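Local coordinates for Xaa-Pro dipeptidase (PDB 3I7M), which probably works as a manganese-dependent metallopeptidase that splits Xaa-Pro dipeptides, the chain here being its N-terminal creatinase/prolidase domain, at residues A[4-9]-A[44-49]; A[16-21]-A[126-131]; A[81-86]-A[118-123]. All coordinates share one frame; numbering follows the deposited sequence. Where two conformers were deposited one is given.

Contact 1: A[4-9]-A[44-49]; sequences TKLEQI and LALVVF
No flat group lies between Leu6 and Ile9 of the helix and Leu46 and Val48 of the strand, so there are no faces or edges to match, and the contact is made by branched aliphatic side chains alone. The Glu7 carboxylate takes no part in it: OE1 takes Thr4 N at 3.0 Å on its anti side, somewhat out of the carboxylate plane, while Glu7 N returns a bond to Thr4 OG1, an ST motif at the start of the helix. Facing the helix, Val48 presents both of its methyls. CG1 meets Ile9 CG2 at 3.8 Å, the two side chains standing nearly at right angles, and CG2 lies 4.1 Å from Leu6 CD2. Ile9 offers CG2 because this branch is anti to its backbone N, with CG1 beside that N (chi1 -64°). Leu6 CD2 also reaches Leu46 CD2, at 4.2 Å. Trimming Val48 to an alanine removes both methyls, and the Leu6 and Ile9 branches would probably be left facing a gap. The axis of residues 5-9 passes 10.0 Å from that of strand 45-48, their directions 62° apart. Trp71 touches both leucines, Leu32 of helix 26-33 flanks Ile9, and the strand itself runs between strands 20-23 and 55-59.

Contact 2: A[16-21]-A[126-131]; sequences HHASMT and FDLDIT
Leu128 reaches the loop ahead of strand 20-23 and Ile130 reaches Thr21, past the intervening strand 101-104 of the sheet, with no hydrogen bond between the two segments. The nearest CA pair, Ala18 and Leu128, is 7.9 Å apart. Leu128 spends its two methyls differently: CD1 presses on Ala18 CB at 3.6 Å and lies 3.8 Å from His16 O, whereas CD2 comes up to the edge of the imidazole, near its plane, 4.2 Å from His16 CD2. That ring is fixed by other means, stacked with Trp12 and bonded through ND1 to Trp12 O. The turn carrying these residues is a Schellman motif: His17, with positive phi, ends helix 5-15, and Ala18 N bonds back to Thr13 O. Farther along, Thr21 CG2 meets Ile130 CD1 at 3.8 Å, roughly at right angles. Chi1 of Thr21 is -71°, which puts CG2 anti to the backbone N and OG1 beside it, where OG1 pairs with Thr13 OG1. Beside Ile130, Asp129 caps the following helix. Its OD1 accepts from Thr131 OG1 at 2.7 Å on the syn side, and from Thr131 N above the carboxylate plane at 3.0 Å; Lys106 N supplies a further bond.

Contact 3: A[81-86]-A[118-123]; sequences HENPWA and AAQFSA
A type I beta turn from Ala118 to Phe121, closed by Phe121 N to Ala118 O at 3.1 Å, sets Gln120 opposite the first turn of helix 84-94, with its CA 6.2 Å from that of Ala86. Nearly all the touching on the turn side is done by Gln120. Chi1 (-65°) sets its CG 3.7 Å from Trp85 O, and the bend at chi2 (-71°) lays the terminal amide alongside Ala86. There OE1 rests 3.4 Å from Ala86 CA and 3.6 Å from Ala86 CB, so on this side the carbonyl oxygen lies against carbon. Asn83 ND2 comes no nearer to Gln120 NE2 than 4.4 Å. The other end of the Asn83 amide is occupied: as N-cap of the helix, OD1 accepts from Ala86 N at 3.1 Å, above the carbonyl plane, and more weakly from Trp85 N. The Trp85 indole turns off toward helix 111-118, where Leu117 and Ala116 meet it, and Pro84 CG lies over one face, offset toward the ring's margin. No hydrogen bond joins the two segments; the Gln120 side chain packs on helix backbone and Ala86 CB, and a polar tie of this loop to helix 84-94 is made farther along it, where Lys93 NZ bonds to Gln120 O.

Contacts 1 and 2 are buried and reach the same sheet: the first packs the start of helix 5-15 on strand 45-48, the second begins where the chain leaves that helix for strand 20-23. They join directly, through a probable hydrogen bond from Thr21 N to Val48 O. Contact 3 is a surface contact between a helix start and a loop, on the opposite side of the chain's centre from contact 1. It still touches contact 2, through Phe126 on Ala118 and selenomethionine Met20 on Phe121. Chemistry follows place: purely aliphatic in contact 1, aliphatic beside an imidazole edge in contact 2, and amide against backbone in contact 3.

Contact 1: A[4-9]-A[44-49]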
ATOM      1  N   THR A   4      -6.014  15.921   6.073  1.00 21.27           N
ATOM      2  CA  THR A   4      -6.692  14.929   5.140  1.00 19.71           C
ATOM      3  C   THR A   4      -6.566  13.481   5.701  1.00 17.98           C
ATOM      4  O   THR A   4      -5.763  13.223   6.551  1.00 17.61           O
ATOM      5  CB  THR A   4      -6.107  14.898   3.687  1.00 21.02           C
ATOM      6  OG1 THR A   4      -4.791  14.339   3.727  1.00 21.78           O
ATOM      7  CG2 THR A   4      -6.057  16.309   3.021  1.00 20.92           C
ATOM      8  N   LYS A   5      -7.418  12.574   5.241  1.00 18.65           N
ATOM      9  CA  LYS A   5      -7.333  11.143   5.613  1.00 17.65           C
ATOM     10  C   LYS A   5      -5.931  10.569   5.350  1.00 17.23           C
ATOM     11  O   LYS A   5      -5.363   9.884   6.209  1.00 14.59           O
ATOM     12  CB  LYS A   5      -8.320  10.297   4.830  1.00 18.02           C
ATOM     13  CG  LYS A   5      -9.823  10.565   5.085  1.00 20.99           C
ATOM     14  CD  LYS A   5     -10.644   9.900   3.976  1.00 23.01           C
ATOM     15  CE  LYS A   5     -12.127  10.174   4.074  1.00 25.50           C
ATOM     16  NZ  LYS A   5     -12.871   9.366   3.064  1.00 25.77           N
ATOM     17  N   LEU A   6      -5.385  10.902   4.177  1.00 17.18           N
ATOM     18  CA  LEU A   6      -4.022  10.480   3.846  1.00 18.23           C
ATOM     19  C   LEU A   6      -2.988  11.077   4.742  1.00 17.53           C
ATOM     20  O   LEU A   6      -2.049  10.369   5.165  1.00 16.13           O
ATOM     21  CB  LEU A   6      -3.661  10.800   2.420  1.00 18.43           C
ATOM     22  CG  LEU A   6      -4.204   9.723   1.516  1.00 23.77           C
ATOM     23  CD1 LEU A   6      -4.344  10.350   0.108  1.00 27.90           C
ATOM     24  CD2 LEU A   6      -3.340   8.416   1.632  1.00 24.85           C
ATOM     25  N   GLU A   7      -3.125  12.357   5.086  1.00 16.28           N
ATOM     26  CA  GLU A   7      -2.175  12.945   6.064  1.00 16.01           C
ATOM     27  C   GLU A   7      -2.295  12.322   7.473  1.00 13.55           C
ATOM     28  O   GLU A   7      -1.296  12.151   8.174  1.00 13.04           O
ATOM     29  CB  GLU A   7      -2.253  14.501   6.111  1.00 17.67           C
ATOM     30  CG  GLU A   7      -1.961  15.143   4.764  1.00 21.37           C
ATOM     31  CD  GLU A   7      -2.340  16.631   4.674  1.00 26.02           C
ATOM     32  OE1 GLU A   7      -3.315  17.085   5.309  1.00 27.75           O
ATOM     33  OE2 GLU A   7      -1.665  17.323   3.886  1.00 32.11           O
ATOM     34  N   GLN A   8      -3.503  11.947   7.898  1.00 13.72           N
ATOM     35  CA  GLN A   8      -3.666  11.225   9.117  1.00 13.99           C
ATOM     36  C   GLN A   8      -2.910   9.894   9.112  1.00 12.66           C
ATOM     37  O   GLN A   8      -2.276   9.542  10.114  1.00 13.49           O
ATOM     38  CB  GLN A   8      -5.149  10.966   9.416  1.00 13.87           C
ATOM     39  CG  GLN A   8      -5.966  12.227   9.783  1.00 17.20           C
ATOM     40  CD  GLN A   8      -7.447  11.885   9.963  1.00 20.33           C
ATOM     41  OE1 GLN A   8      -7.809  11.149  10.862  1.00 22.95           O
ATOM     42  NE2 GLN A   8      -8.298  12.421   9.106  1.00 28.84           N
ATOM     43  N   ILE A   9      -2.982   9.174   7.991  1.00 12.89           N
ATOM     44  CA  ILE A   9      -2.219   7.913   7.902  1.00 11.75           C
ATOM     45  C   ILE A   9      -0.741   8.140   7.868  1.00 12.55           C
ATOM     46  O   ILE A   9       0.018   7.386   8.482  1.00 11.55           O
ATOM     47  CB  ILE A   9      -2.686   7.081   6.709  1.00 11.09           C
ATOM     48  CG1 ILE A   9      -4.140   6.686   6.932  1.00 14.24           C
ATOM     49  CG2 ILE A   9      -1.934   5.739   6.609  1.00 13.07           C
ATOM     50  CD1 ILE A   9      -4.877   6.231   5.715  1.00 16.05           C
ATOM     51  N   LEU A  44      -3.720  -5.047  -5.597  1.00  9.63           N
ATOM     52  CA  LEU A  44      -4.105  -3.638  -5.497  1.00  8.65           C
ATOM     53  C   LEU A  44      -3.634  -3.137  -4.138  1.00  8.96           C
ATOM     54  O   LEU A  44      -3.951  -3.787  -3.115  1.00 12.56           O
ATOM     55  CB  LEU A  44      -5.594  -3.494  -5.597  1.00  9.75           C
ATOM     56  CG  LEU A  44      -6.199  -2.127  -5.284  1.00 10.87           C
ATOM     57  CD1 LEU A  44      -5.844  -1.082  -6.370  1.00 11.95           C
ATOM     58  CD2 LEU A  44      -7.708  -2.200  -5.090  1.00 14.15           C
ATOM     59  N   ALA A  45      -2.852  -2.076  -4.131  1.00  7.47           N
ATOM     60  CA  ALA A  45      -2.312  -1.578  -2.857  1.00  8.22           C
ATOM     61  C   ALA A  45      -2.212  -0.094  -2.877  1.00  9.11           C
ATOM     62  O   ALA A  45      -2.086   0.537  -3.937  1.00 10.26           O
ATOM     63  CB  ALA A  45      -0.886  -2.189  -2.659  1.00 11.88           C
ATOM     64  N   LEU A  46      -2.216   0.480  -1.689  1.00  9.45           N
ATOM     65  CA  LEU A  46      -1.994   1.909  -1.488  1.00  9.89           C
ATOM     66  C   LEU A  46      -0.869   2.042  -0.463  1.00  8.80           C
ATOM     67  O   LEU A  46      -0.994   1.515   0.645  1.00  9.94           O
ATOM     68  CB  LEU A  46      -3.272   2.613  -1.063  1.00 10.37           C
ATOM     69  CG  LEU A  46      -3.297   4.133  -1.168  1.00 12.87           C
ATOM     70  CD1 LEU A  46      -4.756   4.624  -1.110  1.00 17.16           C
ATOM     71  CD2 LEU A  46      -2.462   4.689  -0.061  1.00 14.82           C
ATOM     72  N   VAL A  47       0.248   2.627  -0.852  1.00 10.14           N
ATOM     73  CA  VAL A  47       1.457   2.704  -0.035  1.00  9.56           C
ATOM     74  C   VAL A  47       1.636   4.108   0.451  1.00 10.78           C
ATOM     75  O   VAL A  47       1.615   5.050  -0.322  1.00 11.27           O
ATOM     76  CB  VAL A  47       2.680   2.263  -0.801  1.00  9.28           C
ATOM     77  CG1 VAL A  47       3.962   2.412   0.045  1.00 13.18           C
ATOM     78  CG2 VAL A  47       2.424   0.817  -1.305  1.00 12.21           C
ATOM     79  N   VAL A  48       1.762   4.237   1.758  1.00 10.30           N
ATOM     80  CA  VAL A  48       1.837   5.539   2.410  1.00 10.85           C
ATOM     81  C   VAL A  48       3.197   5.625   3.167  1.00 10.86           C
ATOM     82  O   VAL A  48       3.686   4.662   3.769  1.00 11.06           O
ATOM     83  CB  VAL A  48       0.723   5.708   3.453  1.00 11.36           C
ATOM     84  CG1 VAL A  48       0.787   7.085   4.255  1.00 13.09           C
ATOM     85  CG2 VAL A  48      -0.666   5.538   2.823  1.00 13.87           C
ATOM     86  N   PHE A  49       3.848   6.799   3.065  1.00 10.77           N
ATOM     87  CA  PHE A  49       5.127   7.036   3.702  1.00 11.30           C
ATOM     88  C   PHE A  49       4.969   8.092   4.750  1.00 12.86           C
ATOM     89  O   PHE A  49       4.049   8.909   4.695  1.00 13.88           O
ATOM     90  CB  PHE A  49       6.157   7.508   2.648  1.00 10.39           C
ATOM     91  CG  PHE A  49       6.414   6.494   1.576  1.00 12.63           C
ATOM     92  CD1 PHE A  49       7.274   5.438   1.802  1.00 12.59           C
ATOM     93  CD2 PHE A  49       5.764   6.567   0.356  1.00 10.77           C
ATOM     94  CE1 PHE A  49       7.528   4.460   0.842  1.00 13.53           C
ATOM     95  CE2 PHE A  49       5.999   5.608  -0.645  1.00 11.76           C
ATOM     96  CZ  PHE A  49       6.871   4.528  -0.394  1.00 12.13           C
TER

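Contact 2: A[16-21]-A[126-131]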
ATOM      1  N   HIS A  16       4.603   5.880  14.568  1.00 12.90           N
ATOM      2  CA  HIS A  16       4.963   4.504  14.833  1.00 13.39           C
ATOM      3  C   HIS A  16       6.327   4.118  14.297  1.00 12.76           C
ATOM      4  O   HIS A  16       6.699   2.949  14.330  1.00 13.52           O
ATOM      5  CB  HIS A  16       3.862   3.619  14.240  1.00 13.25           C
ATOM      6  CG  HIS A  16       2.617   3.618  15.061  1.00 13.77           C
ATOM      7  ND1 HIS A  16       1.736   4.656  15.058  1.00 14.26           N
ATOM      8  CD2 HIS A  16       2.151   2.741  15.988  1.00 14.93           C
ATOM      9  CE1 HIS A  16       0.765   4.433  15.922  1.00 14.49           C
ATOM     10  NE2 HIS A  16       0.974   3.253  16.473  1.00 14.66           N
ATOM     11  N   HIS A  17       7.073   5.086  13.796  1.00 13.98           N
ATOM     12  CA  HIS A  17       8.444   4.870  13.382  0.60 14.54           C
ATOM     13  C   HIS A  17       8.475   3.820  12.248  1.00 14.67           C
ATOM     14  O   HIS A  17       9.414   3.008  12.150  1.00 16.24           O
ATOM     15  CB  HIS A  17       9.279   4.491  14.636  0.60 15.03           C
ATOM     16  CG  HIS A  17       8.905   5.278  15.880  0.60 17.34           C
ATOM     17  ND1 HIS A  17       8.361   4.694  17.008  0.60 20.67           N
ATOM     18  CD2 HIS A  17       8.936   6.605  16.132  0.60 17.43           C
ATOM     19  CE1 HIS A  17       8.101   5.623  17.910  0.60 21.62           C
ATOM     20  NE2 HIS A  17       8.469   6.792  17.416  0.60 21.07           N
ATOM     21  N   ALA A  18       7.440   3.829  11.426  1.00 13.21           N
ATOM     22  CA  ALA A  18       7.335   2.922  10.287  1.00 12.42           C
ATOM     23  C   ALA A  18       7.966   3.559   9.058  1.00 12.30           C
ATOM     24  O   ALA A  18       7.744   4.753   8.755  1.00 13.48           O
ATOM     25  CB  ALA A  18       5.880   2.621   9.981  1.00 14.61           C
ATOM     26  N   SER A  19       8.687   2.765   8.286  1.00 11.24           N
ATOM     27  CA  SER A  19       9.177   3.204   7.030  1.00 11.48           C
ATOM     28  C   SER A  19       8.097   3.444   5.989  1.00 11.74           C
ATOM     29  O   SER A  19       8.267   4.252   5.046  1.00 12.27           O
ATOM     30  CB  SER A  19      10.155   2.199   6.430  1.00 12.78           C
ATOM     31  OG  SER A  19      11.310   2.013   7.273  1.00 13.67           O
HETATM   32  N   MSE A  20       7.040   2.659   6.110  1.00 10.02           N
HETATM   33  CA  MSE A  20       5.911   2.784   5.181  1.00 10.56           C
HETATM   34  C   MSE A  20       4.772   1.992   5.763  1.00  9.00           C
HETATM   35  O   MSE A  20       4.941   1.129   6.622  1.00 10.43           O
HETATM   36  CB  MSE A  20       6.198   2.335   3.789  1.00 12.94           C
HETATM   37  CG  MSE A  20       6.534   0.878   3.747  1.00 14.23           C
HETATM   38 SE   MSE A  20       7.154   0.340   2.003  0.60 19.54          SE
HETATM   39  CE  MSE A  20       7.077  -1.471   2.206  1.00 19.09           C
ATOM     40  N   THR A  21       3.578   2.324   5.270  1.00  8.98           N
ATOM     41  CA  THR A  21       2.349   1.581   5.514  1.00  8.88           C
ATOM     42  C   THR A  21       1.863   1.021   4.186  1.00  9.16           C
ATOM     43  O   THR A  21       1.729   1.800   3.225  1.00  9.82           O
ATOM     44  CB  THR A  21       1.360   2.493   6.152  1.00  9.81           C
ATOM     45  OG1 THR A  21       1.804   2.763   7.496  1.00 10.28           O
ATOM     46  CG2 THR A  21      -0.002   1.861   6.233  1.00 11.42           C
ATOM     47  N   PHE A 126       7.658  -6.689   9.948  1.00 11.18           N
ATOM     48  CA  PHE A 126       6.222  -6.476   9.843  1.00 11.13           C
ATOM     49  C   PHE A 126       5.612  -6.671  11.224  1.00 12.69           C
ATOM     50  O   PHE A 126       4.873  -7.618  11.503  1.00 13.93           O
ATOM     51  CB  PHE A 126       5.603  -7.432   8.788  1.00 12.98           C
ATOM     52  CG  PHE A 126       5.911  -7.058   7.384  1.00 10.34           C
ATOM     53  CD1 PHE A 126       5.003  -6.423   6.613  1.00 10.50           C
ATOM     54  CD2 PHE A 126       7.155  -7.324   6.814  1.00 11.64           C
ATOM     55  CE1 PHE A 126       5.241  -6.081   5.280  1.00 11.94           C
ATOM     56  CE2 PHE A 126       7.437  -6.960   5.468  1.00 12.90           C
ATOM     57  CZ  PHE A 126       6.483  -6.316   4.723  1.00 14.14           C
ATOM     58  N   ASP A 127       5.934  -5.738  12.115  1.00 11.11           N
ATOM     59  CA  ASP A 127       5.535  -5.824  13.508  1.00 11.18           C
ATOM     60  C   ASP A 127       4.527  -4.732  13.878  1.00 12.06           C
ATOM     61  O   ASP A 127       4.295  -4.428  15.036  1.00 13.62           O
ATOM     62  CB  ASP A 127       6.779  -5.810  14.405  1.00 11.63           C
ATOM     63  CG  ASP A 127       7.668  -4.658  14.219  1.00 13.82           C
ATOM     64  OD1 ASP A 127       7.439  -3.724  13.433  1.00 11.90           O
ATOM     65  OD2 ASP A 127       8.665  -4.704  15.000  1.00 18.57           O
ATOM     66  N   LEU A 128       3.919  -4.128  12.877  1.00  9.81           N
ATOM     67  CA  LEU A 128       2.948  -3.051  13.072  1.00  9.43           C
ATOM     68  C   LEU A 128       1.613  -3.361  12.353  1.00  8.29           C
ATOM     69  O   LEU A 128       1.618  -3.791  11.189  1.00  9.27           O
ATOM     70  CB  LEU A 128       3.478  -1.752  12.492  1.00 10.15           C
ATOM     71  CG  LEU A 128       4.624  -1.083  13.240  1.00 11.57           C
ATOM     72  CD1 LEU A 128       5.143   0.091  12.432  1.00 11.52           C
ATOM     73  CD2 LEU A 128       4.231  -0.584  14.613  1.00 12.52           C
ATOM     74  N   ASP A 129       0.489  -3.112  13.007  1.00  8.33           N
ATOM     75  CA  ASP A 129      -0.839  -3.419  12.516  1.00  7.67           C
ATOM     76  C   ASP A 129      -1.620  -2.130  12.552  1.00  8.51           C
ATOM     77  O   ASP A 129      -1.818  -1.543  13.595  1.00  8.78           O
ATOM     78  CB  ASP A 129      -1.485  -4.512  13.367  1.00  8.81           C
ATOM     79  CG  ASP A 129      -2.744  -5.062  12.766  1.00 11.74           C
ATOM     80  OD1 ASP A 129      -3.160  -4.598  11.695  1.00 10.07           O
ATOM     81  OD2 ASP A 129      -3.289  -6.005  13.377  1.00 12.28           O
ATOM     82  N   ILE A 130      -2.066  -1.683  11.385  1.00  6.69           N
ATOM     83  CA  ILE A 130      -2.894  -0.482  11.258  1.00  8.07           C
ATOM     84  C   ILE A 130      -4.389  -0.791  11.243  1.00  7.46           C
ATOM     85  O   ILE A 130      -5.203   0.136  11.181  1.00  9.16           O
ATOM     86  CB  ILE A 130      -2.455   0.385  10.047  1.00  6.50           C
ATOM     87  CG1 ILE A 130      -2.887   1.835  10.178  1.00  7.77           C
ATOM     88  CG2 ILE A 130      -2.858  -0.287   8.701  1.00  8.53           C
ATOM     89  CD1 ILE A 130      -2.265   2.747   9.156  1.00  8.68           C
ATOM     90  N   THR A 131      -4.742  -2.075  11.436  1.00  9.56           N
ATOM     91  CA  THR A 131      -6.151  -2.506  11.380  1.00 10.59           C
ATOM     92  C   THR A 131      -7.050  -1.643  12.291  1.00 10.86           C
ATOM     93  O   THR A 131      -8.044  -1.089  11.845  1.00 11.28           O
ATOM     94  CB  THR A 131      -6.276  -3.979  11.740  1.00 11.41           C
ATOM     95  OG1 THR A 131      -5.644  -4.733  10.709  1.00 10.84           O
ATOM     96  CG2 THR A 131      -7.801  -4.395  11.833  1.00 12.24           C
TER

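Contact 3: A[81-86]-A[118-123]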
ATOM      1  N   HIS A  81       1.284 -10.849 -16.384  1.00 20.71           N
ATOM      2  CA  HIS A  81       2.381 -11.795 -16.244  0.60 20.07           C
ATOM      3  C   HIS A  81       3.645 -11.174 -15.614  1.00 19.68           C
ATOM      4  O   HIS A  81       4.657 -11.837 -15.430  1.00 20.18           O
ATOM      5  CB  HIS A  81       2.657 -12.461 -17.580  0.60 19.43           C
ATOM      6  CG  HIS A  81       1.456 -13.150 -18.164  0.60 19.30           C
ATOM      7  ND1 HIS A  81       0.950 -14.322 -17.641  0.60 17.08           N
ATOM      8  CD2 HIS A  81       0.646 -12.814 -19.201  0.60 18.86           C
ATOM      9  CE1 HIS A  81      -0.117 -14.683 -18.339  0.60 19.41           C
ATOM     10  NE2 HIS A  81      -0.317 -13.793 -19.297  0.60 18.43           N
ATOM     11  N   GLU A  82       3.554  -9.914 -15.222  1.00 17.14           N
ATOM     12  CA  GLU A  82       4.651  -9.238 -14.518  1.00 14.78           C
ATOM     13  C   GLU A  82       4.653  -9.636 -13.027  1.00 14.34           C
ATOM     14  O   GLU A  82       3.624 -10.080 -12.539  1.00 15.60           O
ATOM     15  CB  GLU A  82       4.514  -7.712 -14.675  1.00 14.58           C
ATOM     16  CG  GLU A  82       4.743  -7.251 -16.079  1.00 15.44           C
ATOM     17  CD  GLU A  82       4.722  -5.753 -16.232  1.00 21.11           C
ATOM     18  OE1 GLU A  82       3.710  -5.111 -15.899  1.00 18.67           O
ATOM     19  OE2 GLU A  82       5.711  -5.180 -16.760  1.00 26.05           O
ATOM     20  N   ASN A  83       5.761  -9.405 -12.304  1.00 12.98           N
ATOM     21  CA  ASN A  83       5.854  -9.703 -10.871  1.00 13.54           C
ATOM     22  C   ASN A  83       5.461  -8.448 -10.057  1.00 12.46           C
ATOM     23  O   ASN A  83       6.227  -7.499  -9.970  1.00 11.65           O
ATOM     24  CB  ASN A  83       7.277 -10.151 -10.477  1.00 14.32           C
ATOM     25  CG  ASN A  83       7.410 -10.553  -8.972  1.00 15.94           C
ATOM     26  OD1 ASN A  83       6.686 -10.087  -8.104  1.00 14.96           O
ATOM     27  ND2 ASN A  83       8.327 -11.452  -8.689  1.00 21.74           N
ATOM     28  N   PRO A  84       4.256  -8.428  -9.470  1.00 11.78           N
ATOM     29  CA  PRO A  84       3.805  -7.211  -8.823  1.00 10.50           C
ATOM     30  C   PRO A  84       4.632  -6.858  -7.591  1.00  8.93           C
ATOM     31  O   PRO A  84       4.809  -5.715  -7.279  1.00 10.94           O
ATOM     32  CB  PRO A  84       2.336  -7.491  -8.488  1.00 11.42           C
ATOM     33  CG  PRO A  84       2.293  -9.005  -8.300  1.00 13.03           C
ATOM     34  CD  PRO A  84       3.259  -9.523  -9.370  1.00 11.89           C
ATOM     35  N   TRP A  85       5.154  -7.874  -6.889  1.00  9.60           N
ATOM     36  CA  TRP A  85       5.903  -7.632  -5.694  1.00  9.57           C
ATOM     37  C   TRP A  85       7.233  -6.929  -5.969  1.00 10.16           C
ATOM     38  O   TRP A  85       7.619  -6.015  -5.245  1.00 10.77           O
ATOM     39  CB  TRP A  85       6.097  -8.937  -4.887  1.00  9.18           C
ATOM     40  CG  TRP A  85       4.796  -9.631  -4.662  1.00  9.52           C
ATOM     41  CD1 TRP A  85       4.350 -10.766  -5.248  1.00 10.07           C
ATOM     42  CD2 TRP A  85       3.701  -9.110  -3.888  1.00  9.92           C
ATOM     43  NE1 TRP A  85       3.036 -11.001  -4.844  1.00 11.95           N
ATOM     44  CE2 TRP A  85       2.647 -10.009  -4.002  1.00 10.00           C
ATOM     45  CE3 TRP A  85       3.537  -7.985  -3.094  1.00 12.43           C
ATOM     46  CZ2 TRP A  85       1.393  -9.781  -3.313  1.00 11.78           C
ATOM     47  CZ3 TRP A  85       2.320  -7.795  -2.446  1.00 12.49           C
ATOM     48  CH2 TRP A  85       1.280  -8.686  -2.595  1.00 13.58           C
ATOM     49  N   ALA A  86       7.894  -7.392  -7.034  1.00 11.60           N
ATOM     50  CA  ALA A  86       9.147  -6.763  -7.443  1.00 11.95           C
ATOM     51  C   ALA A  86       8.901  -5.359  -7.900  1.00 11.93           C
ATOM     52  O   ALA A  86       9.665  -4.477  -7.572  1.00 13.93           O
ATOM     53  CB  ALA A  86       9.833  -7.546  -8.517  1.00 12.11           C
ATOM     54  N   ALA A 118       7.722  -8.949   1.731  1.00  9.51           N
ATOM     55  CA  ALA A 118       8.898  -8.915   2.571  1.00  8.63           C
ATOM     56  C   ALA A 118      10.153  -9.441   1.827  1.00  8.79           C
ATOM     57  O   ALA A 118      11.270  -8.956   2.081  1.00 11.21           O
ATOM     58  CB  ALA A 118       8.660  -9.691   3.840  1.00 10.87           C
ATOM     59  N   ALA A 119       9.969 -10.465   1.007  1.00  9.24           N
ATOM     60  CA  ALA A 119      11.097 -11.083   0.259  1.00  9.05           C
ATOM     61  C   ALA A 119      11.801 -10.113  -0.633  1.00 10.50           C
ATOM     62  O   ALA A 119      12.956 -10.352  -0.978  1.00 11.71           O
ATOM     63  CB  ALA A 119      10.611 -12.277  -0.535  1.00 11.36           C
ATOM     64  N   GLN A 120      11.188  -9.017  -0.993  1.00  9.93           N
ATOM     65  CA  GLN A 120      11.795  -8.065  -1.940  1.00 10.41           C
ATOM     66  C   GLN A 120      12.704  -7.060  -1.271  1.00 13.70           C
ATOM     67  O   GLN A 120      13.374  -6.308  -1.973  1.00 14.97           O
ATOM     68  CB  GLN A 120      10.680  -7.362  -2.686  1.00 11.64           C
ATOM     69  CG  GLN A 120       9.909  -8.295  -3.538  1.00 11.43           C
ATOM     70  CD  GLN A 120      10.672  -8.812  -4.780  1.00 10.53           C
ATOM     71  OE1 GLN A 120      11.467  -8.072  -5.378  1.00 15.65           O
ATOM     72  NE2 GLN A 120      10.489 -10.068  -5.108  1.00 16.80           N
ATOM     73  N   PHE A 121      12.723  -7.032   0.062  1.00 12.72           N
ATOM     74  CA  PHE A 121      13.470  -6.056   0.863  1.00 13.73           C
ATOM     75  C   PHE A 121      14.532  -6.715   1.705  1.00 15.44           C
ATOM     76  O   PHE A 121      14.415  -7.902   2.000  1.00 15.36           O
ATOM     77  CB  PHE A 121      12.535  -5.248   1.728  1.00 13.53           C
ATOM     78  CG  PHE A 121      11.504  -4.502   0.934  1.00 14.69           C
ATOM     79  CD1 PHE A 121      10.171  -4.830   1.055  1.00 14.47           C
ATOM     80  CD2 PHE A 121      11.867  -3.467   0.096  1.00 13.37           C
ATOM     81  CE1 PHE A 121       9.236  -4.167   0.340  1.00 15.18           C
ATOM     82  CE2 PHE A 121      10.885  -2.800  -0.591  1.00 15.26           C
ATOM     83  CZ  PHE A 121       9.587  -3.154  -0.438  1.00 13.34           C
ATOM     84  N   SER A 122      15.560  -5.975   2.108  1.00 17.31           N
ATOM     85  CA  SER A 122      16.689  -6.678   2.726  1.00 18.19           C
ATOM     86  C   SER A 122      16.402  -7.211   4.118  1.00 17.71           C
ATOM     87  O   SER A 122      16.722  -8.358   4.415  1.00 17.65           O
ATOM     88  CB  SER A 122      17.945  -5.846   2.731  1.00 19.67           C
ATOM     89  OG  SER A 122      17.641  -4.521   3.006  1.00 24.59           O
ATOM     90  N   ALA A 123      15.767  -6.421   4.971  1.00 15.18           N
ATOM     91  CA  ALA A 123      15.450  -6.927   6.316  1.00 15.30           C
ATOM     92  C   ALA A 123      14.343  -6.107   6.943  1.00 15.63           C
ATOM     93  O   ALA A 123      14.525  -5.388   7.908  1.00 16.20           O
ATOM     94  CB  ALA A 123      16.659  -6.998   7.237  1.00 14.90           C
TER